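PDB 4H3T: CRISPR-associated protein, Cse1 family, which probably serves as the large subunit of the type I-E CRISPR Cascade complex, which helps recognise foreign DNA during bacterial defence against invading nucleic acids. Local coordinates for residues 231-236 and 253-258. The protein carries 1 engineered substitution. Residues are numbered along the deposited sequence; the frame is centred on the assembly and turned at random.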
loop_
_atom_site.group_PDB
_atom_site.type_symbol
_atom_site.label_atom_id
_atom_site.label_comp_id
_atom_site.label_asym_id
_atom_site.label_seq_id
_atom_site.Cartn_x
_atom_site.Cartn_y
_atom_site.Cartn_z
ATOM N N GLU A 231 -12.894 20.757 -11.889
ATOM C CA GLU A 231 -12.122 21.671 -12.751
ATOM C C GLU A 231 -11.157 22.570 -12.018
ATOM O O GLU A 231 -10.078 22.825 -12.553
ATOM C CB GLU A 231 -13.101 22.567 -13.578
ATOM C CG GLU A 231 -13.731 21.800 -14.720
ATOM C CD GLU A 231 -14.428 22.719 -15.706
ATOM O OE1 GLU A 231 -15.096 23.674 -15.245
ATOM O OE2 GLU A 231 -14.246 22.538 -16.932
ATOM N N ASP A 232 -11.491 23.028 -10.794
ATOM C CA ASP A 232 -10.604 23.908 -10.029
ATOM C C ASP A 232 -9.586 23.169 -9.172
ATOM O O ASP A 232 -8.833 23.823 -8.466
ATOM C CB ASP A 232 -11.428 24.803 -9.083
ATOM C CG ASP A 232 -12.433 25.683 -9.795
ATOM O OD1 ASP A 232 -12.058 26.302 -10.822
ATOM O OD2 ASP A 232 -13.592 25.753 -9.324
ATOM N N ASP A 233 -9.553 21.849 -9.200
ATOM C CA ASP A 233 -8.611 21.066 -8.362
ATOM C C ASP A 233 -7.319 20.861 -9.148
ATOM O O ASP A 233 -7.284 20.056 -10.054
ATOM C CB ASP A 233 -9.266 19.741 -7.958
ATOM C CG ASP A 233 -8.302 18.709 -7.412
ATOM O OD1 ASP A 233 -7.364 19.095 -6.662
ATOM O OD2 ASP A 233 -8.479 17.519 -7.733
ATOM N N VAL A 234 -6.276 21.638 -8.844
ATOM C CA VAL A 234 -5.073 21.600 -9.652
ATOM C C VAL A 234 -3.855 21.034 -8.859
ATOM O O VAL A 234 -3.718 21.203 -7.662
ATOM C CB VAL A 234 -4.767 22.984 -10.321
ATOM C CG1 VAL A 234 -5.975 23.479 -11.123
ATOM C CG2 VAL A 234 -4.326 24.043 -9.324
ATOM N N PRO A 235 -2.942 20.403 -9.576
ATOM C CA PRO A 235 -1.761 19.830 -8.922
ATOM C C PRO A 235 -0.711 20.895 -8.586
ATOM O O PRO A 235 -0.790 22.028 -9.057
ATOM C CB PRO A 235 -1.253 18.839 -9.966
ATOM C CG PRO A 235 -1.653 19.429 -11.243
ATOM C CD PRO A 235 -2.950 20.073 -11.020
ATOM N N ALA A 236 0.293 20.485 -7.831
ATOM C CA ALA A 236 1.328 21.356 -7.303
ATOM C C ALA A 236 2.058 22.181 -8.386
ATOM O O ALA A 236 2.348 23.357 -8.138
ATOM C CB ALA A 236 2.327 20.561 -6.484
ATOM N N GLY A 253 -8.784 18.813 -3.590
ATOM C CA GLY A 253 -9.228 17.622 -4.292
ATOM C C GLY A 253 -8.065 16.675 -4.510
ATOM O O GLY A 253 -6.946 16.869 -3.967
ATOM N N VAL A 254 -8.297 15.686 -5.362
ATOM C CA VAL A 254 -7.295 14.643 -5.594
ATOM C C VAL A 254 -6.057 15.110 -6.312
ATOM O O VAL A 254 -4.987 14.595 -5.998
ATOM C CB VAL A 254 -7.826 13.393 -6.316
ATOM C CG1 VAL A 254 -8.668 12.548 -5.370
ATOM C CG2 VAL A 254 -8.591 13.739 -7.594
ATOM N N CYS A 255 -6.158 16.031 -7.275
ATOM C CA CYS A 255 -4.945 16.513 -7.974
ATOM C C CYS A 255 -4.015 17.203 -7.016
ATOM O O CYS A 255 -2.808 17.050 -7.157
ATOM C CB CYS A 255 -5.248 17.419 -9.142
ATOM S SG CYS A 255 -6.212 16.627 -10.457
ATOM N N ASP A 256 -4.580 17.990 -6.075
ATOM C CA ASP A 256 -3.831 18.699 -5.034
ATOM C C ASP A 256 -3.206 17.634 -4.069
ATOM O O ASP A 256 -1.993 17.580 -3.895
ATOM C CB ASP A 256 -4.810 19.659 -4.320
ATOM C CG ASP A 256 -4.236 20.560 -3.278
ATOM O OD1 ASP A 256 -2.993 20.787 -3.297
ATOM O OD2 ASP A 256 -5.023 21.044 -2.419
ATOM N N LEU A 257 -4.018 16.700 -3.577
ATOM C CA LEU A 257 -3.557 15.713 -2.615
ATOM C C LEU A 257 -2.538 14.759 -3.183
ATOM O O LEU A 257 -1.522 14.498 -2.540
ATOM C CB LEU A 257 -4.705 14.925 -2.037
ATOM C CG LEU A 257 -4.361 13.862 -0.949
ATOM C CD1 LEU A 257 -3.563 14.471 0.232
ATOM C CD2 LEU A 257 -5.658 13.218 -0.487
ATOM N N PHE A 258 -2.806 14.250 -4.372
ATOM C CA PHE A 258 -1.899 13.351 -5.046
ATOM C C PHE A 258 -0.492 13.960 -5.386
ATOM O O PHE A 258 0.388 13.201 -5.705
ATOM C CB PHE A 258 -2.519 12.813 -6.310
ATOM C CG PHE A 258 -3.675 11.837 -6.179
ATOM C CD1 PHE A 258 -4.181 11.479 -4.936
ATOM C CD2 PHE A 258 -4.249 11.288 -7.297
ATOM C CE1 PHE A 258 -5.290 10.600 -4.834
ATOM C CE2 PHE A 258 -5.377 10.467 -7.211
ATOM C CZ PHE A 258 -5.805 10.019 -5.974
#
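Residues 231-236 run as an irregular chain, extended only from Asp233 to Pro235, past the first turn of the short helix that begins at Val254. The two backbones come nearest at Pro235 and Asp256, whose CA atoms are 4.5 Å apart, and Gly253 occupies the N-cap position. An N-cap side chain often accepts the amides two and three residues on; glycine has none to do so, and the carboxylate of Asp233 takes those of Cys255 and Asp256 from the other segment. Its CG is anti to the backbone N (chi1 165°), which carries the group to the helix start. There Cys255 N donates to Asp233 OD2 at 2.8 Å, nearly straight at 162°, and Asp256 N donates to Asp233 OD1 at 3.1 Å. Both oxygens use their syn lone pairs, and two bonds, one to each oxygen, fix the rotation of the buried carboxylate; the positive end of the helix dipole would probably favour its charged form. Asp233 CG lies 3.4 Å from Gly253 CA, so close that a CB on residue 253 would clash with it; glycine suits the place. An alanine in place of Asp233 would lack both acceptors, which would probably weaken the hold of this loop on the helix start. Cys255 is small enough to fit beside the Asp233 backbone and carboxylate, its SG 3.6 Å from Asp233 O. The Pro235 ring offers an apolar surface, CD 4.0 Å from Cys255 CB, while Pro235 CA makes a CA-H...O contact to Cys255 O at 3.5 Å. Asp256 OD2 forms a salt bridge with Arg249 and accepts the amide of Asp252. Helix 52-68 flanks both segments, Arg66 touching Val234 and Pro235 and Tyr65 touching Val254, while Val297 of helix 291-297 packs on Val254 and Leu257.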